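Local coordinates for protein oxidoreductase, FMN-binding (Shewanella oneidensis, PDB 2GQ9) that binds FMN and probably acts as an NAD(P)H-dependent oxidoreductase on CH-CH groups, as in the Old Yellow Enzyme family, at residues F98-H103 and G177-A182. Residues are numbered along the deposited sequence; the frame is centred on the assembly and turned at random.
Sequences FAQLWH and GIELHA. With FMN (flavin mononucleotide), chain C; HBA (p-hydroxybenzaldehyde), chain D.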
loop_
_atom_site.group_PDB
_atom_site.type_symbol
_atom_site.label_atom_id
_atom_site.label_comp_id
_atom_site.label_asym_id
_atom_site.label_seq_id
_atom_site.Cartn_x
_atom_site.Cartn_y
_atom_site.Cartn_z
ATOM N N PHE A 98 9.130 0.925 4.632
ATOM C CA PHE A 98 8.707 1.901 3.627
ATOM C C PHE A 98 7.351 2.454 4.037
ATOM O O PHE A 98 6.527 1.739 4.609
ATOM C CB PHE A 98 8.562 1.232 2.255
ATOM C CG PHE A 98 9.836 1.174 1.447
ATOM C CD1 PHE A 98 11.052 0.850 2.041
ATOM C CD2 PHE A 98 9.804 1.414 0.080
ATOM C CE1 PHE A 98 12.222 0.767 1.278
ATOM C CE2 PHE A 98 10.962 1.337 -0.695
ATOM C CZ PHE A 98 12.178 1.010 -0.091
ATOM N N ALA A 99 7.117 3.727 3.734
ATOM C CA ALA A 99 5.850 4.374 4.057
ATOM C C ALA A 99 4.930 4.314 2.842
ATOM O O ALA A 99 5.326 4.725 1.752
ATOM C CB ALA A 99 6.103 5.837 4.439
ATOM N N GLN A 100 3.710 3.802 3.006
ATOM C CA GLN A 100 2.809 3.752 1.859
ATOM C C GLN A 100 2.075 5.079 1.750
ATOM O O GLN A 100 1.182 5.367 2.550
ATOM C CB GLN A 100 1.785 2.612 1.965
ATOM C CG GLN A 100 0.939 2.526 0.682
ATOM C CD GLN A 100 -0.202 1.545 0.753
ATOM O OE1 GLN A 100 -1.085 1.666 1.595
ATOM N NE2 GLN A 100 -0.199 0.575 -0.148
ATOM N N LEU A 101 2.467 5.888 0.763
ATOM C CA LEU A 101 1.859 7.203 0.554
ATOM C C LEU A 101 0.487 6.999 -0.056
ATOM O O LEU A 101 0.349 6.412 -1.130
ATOM C CB LEU A 101 2.741 8.057 -0.348
ATOM C CG LEU A 101 4.174 8.211 0.159
ATOM C CD1 LEU A 101 4.911 9.165 -0.762
ATOM C CD2 LEU A 101 4.182 8.729 1.598
ATOM N N TRP A 102 -0.520 7.523 0.634
ATOM C CA TRP A 102 -1.913 7.316 0.268
ATOM C C TRP A 102 -2.766 8.524 -0.093
ATOM O O TRP A 102 -2.676 9.581 0.537
ATOM C CB TRP A 102 -2.561 6.618 1.465
ATOM C CG TRP A 102 -3.817 5.847 1.255
ATOM C CD1 TRP A 102 -4.337 5.390 0.073
ATOM C CD2 TRP A 102 -4.640 5.305 2.292
ATOM N NE1 TRP A 102 -5.430 4.587 0.318
ATOM C CE2 TRP A 102 -5.637 4.519 1.669
ATOM C CE3 TRP A 102 -4.626 5.403 3.690
ATOM C CZ2 TRP A 102 -6.609 3.833 2.401
ATOM C CZ3 TRP A 102 -5.592 4.720 4.417
ATOM C CH2 TRP A 102 -6.569 3.944 3.772
ATOM N N HIS A 103 -3.593 8.353 -1.121
ATOM C CA HIS A 103 -4.581 9.353 -1.495
ATOM C C HIS A 103 -5.735 8.499 -1.985
ATOM O O HIS A 103 -5.616 7.813 -3.004
ATOM C CB HIS A 103 -4.131 10.304 -2.598
ATOM C CG HIS A 103 -5.038 11.487 -2.738
ATOM N ND1 HIS A 103 -6.399 11.354 -2.913
ATOM C CD2 HIS A 103 -4.797 12.818 -2.658
ATOM C CE1 HIS A 103 -6.958 12.551 -2.928
ATOM N NE2 HIS A 103 -6.009 13.456 -2.774
ATOM N N GLY A 177 12.205 4.171 2.557
ATOM C CA GLY A 177 11.665 4.428 1.238
ATOM C C GLY A 177 10.174 4.633 1.329
ATOM O O GLY A 177 9.624 4.680 2.432
ATOM N N ILE A 178 9.517 4.771 0.181
ATOM C CA ILE A 178 8.074 4.954 0.163
ATOM C C ILE A 178 7.432 4.021 -0.857
ATOM O O ILE A 178 8.077 3.608 -1.814
ATOM C CB ILE A 178 7.667 6.418 -0.187
ATOM C CG1 ILE A 178 8.079 6.776 -1.624
ATOM C CG2 ILE A 178 8.287 7.388 0.816
ATOM C CD1 ILE A 178 6.988 6.464 -2.674
ATOM N N GLU A 179 6.165 3.680 -0.630
ATOM C CA GLU A 179 5.427 2.843 -1.569
ATOM C C GLU A 179 4.251 3.670 -2.047
ATOM O O GLU A 179 3.439 4.145 -1.244
ATOM C CB GLU A 179 4.884 1.568 -0.917
ATOM C CG GLU A 179 4.152 0.674 -1.931
ATOM C CD GLU A 179 3.582 -0.592 -1.318
ATOM O OE1 GLU A 179 2.391 -0.592 -0.940
ATOM O OE2 GLU A 179 4.334 -1.582 -1.214
ATOM N N LEU A 180 4.152 3.852 -3.354
ATOM C CA LEU A 180 3.046 4.621 -3.890
ATOM C C LEU A 180 1.828 3.715 -3.954
ATOM O O LEU A 180 1.864 2.681 -4.616
ATOM C CB LEU A 180 3.385 5.132 -5.289
ATOM C CG LEU A 180 2.223 5.812 -6.015
ATOM C CD1 LEU A 180 1.722 7.018 -5.214
ATOM C CD2 LEU A 180 2.706 6.248 -7.385
ATOM N N HIS A 181 0.757 4.091 -3.262
ATOM C CA HIS A 181 -0.450 3.279 -3.292
ATOM C C HIS A 181 -1.216 3.628 -4.560
ATOM O O HIS A 181 -1.946 4.621 -4.599
ATOM C CB HIS A 181 -1.350 3.546 -2.079
ATOM C CG HIS A 181 -2.410 2.498 -1.882
ATOM N ND1 HIS A 181 -2.729 1.575 -2.857
ATOM C CD2 HIS A 181 -3.189 2.200 -0.814
ATOM C CE1 HIS A 181 -3.658 0.753 -2.397
ATOM N NE2 HIS A 181 -3.954 1.109 -1.160
ATOM N N ALA A 182 -1.047 2.820 -5.600
ATOM C CA ALA A 182 -1.746 3.061 -6.860
ATOM C C ALA A 182 -2.683 1.893 -7.096
ATOM O O ALA A 182 -3.056 1.586 -8.232
ATOM C CB ALA A 182 -0.748 3.177 -8.002
HETATM N N1 FMN C . -3.458 -2.713 1.220
HETATM C C2 FMN C . -2.880 -1.464 0.906
HETATM O O2 FMN C . -2.358 -1.258 -0.146
HETATM N N3 FMN C . -2.901 -0.450 1.937
HETATM C C4 FMN C . -3.439 -0.568 3.188
HETATM O O4 FMN C . -3.489 0.381 3.946
HETATM C C4A FMN C . -4.149 -1.836 3.487
HETATM N N5 FMN C . -4.974 -1.945 4.586
HETATM C C5A FMN C . -5.396 -3.207 4.923
HETATM C C6 FMN C . -6.050 -3.410 6.243
HETATM C C7 FMN C . -6.397 -4.735 6.724
HETATM C C7M FMN C . -6.961 -4.887 8.130
HETATM C C8 FMN C . -6.183 -5.877 5.838
HETATM C C8M FMN C . -6.471 -7.334 6.308
HETATM C C9 FMN C . -5.595 -5.670 4.534
HETATM C C9A FMN C . -5.217 -4.386 4.065
HETATM N N10 FMN C . -4.518 -4.111 2.815
HETATM C C10 FMN C . -4.042 -2.880 2.404
HETATM C "C1'" FMN C . -4.337 -5.271 1.860
HETATM C "C2'" FMN C . -3.096 -6.060 2.250
HETATM O "O2'" FMN C . -1.884 -5.310 2.112
HETATM C "C3'" FMN C . -2.936 -7.372 1.475
HETATM O "O3'" FMN C . -2.665 -7.097 0.087
HETATM C "C4'" FMN C . -4.179 -8.251 1.576
HETATM O "O4'" FMN C . -4.593 -8.427 2.970
HETATM C "C5'" FMN C . -4.007 -9.607 0.919
HETATM O "O5'" FMN C . -3.005 -10.419 1.621
HETATM P P FMN C . -3.369 -11.549 2.677
HETATM O O1P FMN C . -3.950 -10.921 3.902
HETATM O O2P FMN C . -4.291 -12.532 1.978
HETATM O O3P FMN C . -2.002 -12.202 2.999
HETATM C "C1'" HBA D . -8.773 -1.102 4.742
HETATM O "O1'" HBA D . -9.383 -2.125 4.983
HETATM C C1 HBA D . -7.981 -0.979 3.508
HETATM C C2 HBA D . -7.259 0.222 3.238
HETATM C C3 HBA D . -6.563 0.340 2.029
HETATM C C4 HBA D . -6.581 -0.723 1.094
HETATM C C5 HBA D . -7.261 -1.947 1.341
HETATM C C6 HBA D . -7.929 -2.053 2.559
HETATM O O4 HBA D . -5.679 -0.687 0.088
HETATM O O HOH W 1 -1.645 6.824 -2.986
HETATM O O HOH W 2 -4.011 6.566 -5.009
#
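F98 lays its ring flat over G177. The glycine CA sits 3.5 Å from the ring centroid, almost exactly on the ring normal, in a CH-pi contact. These residues lie on adjacent parallel strands, the third and fourth of the eight-stranded TIM barrel typical of the FMN-dependent Old Yellow Enzyme family. Backbone bonds join the strands from A99 onward. A99 N donates to G177 O, and A99 O accepts from E179 N at 2.7 Å.

Q100 and E179 point into the barrel. The Q100 side chain is extended, with CG anti to the backbone N (chi1 -175°), and this carries its amide to the flavin. There Q100 OE1 accepts from FMN N3, and Q100 NE2 donates to FMN O2 at 2.8 Å in a nearly straight bond. The same NE2 gives a more bent bond to E179 OE1, 2.9 Å away. E179 thus supports the amide from the second shell, while its OE2 is bonded to Y266 and H268.

L101 turns to the other face, toward the outer helices. Its CD1 meets I178 CD1 at 3.9 Å, and L221 of helix 212-225 touches both side chains. L101 N donates to E179 O, and L101 O accepts from H181 N. A water lies within hydrogen-bonding distance of both L101 O and H181 O.

W102 brings its five-membered ring alongside H181, the planes 21° apart but slid so that they barely overlap. Its six-membered ring reaches p-hydroxybenzaldehyde, with W102 CZ2 3.5 Å from ligand C3. The H181 ring has Q100 NE2 and FMN O2 over one face. At its edge, H181 NE2 shares a hydrogen bond of 2.8 Å with the phenol oxygen O4 of p-hydroxybenzaldehyde.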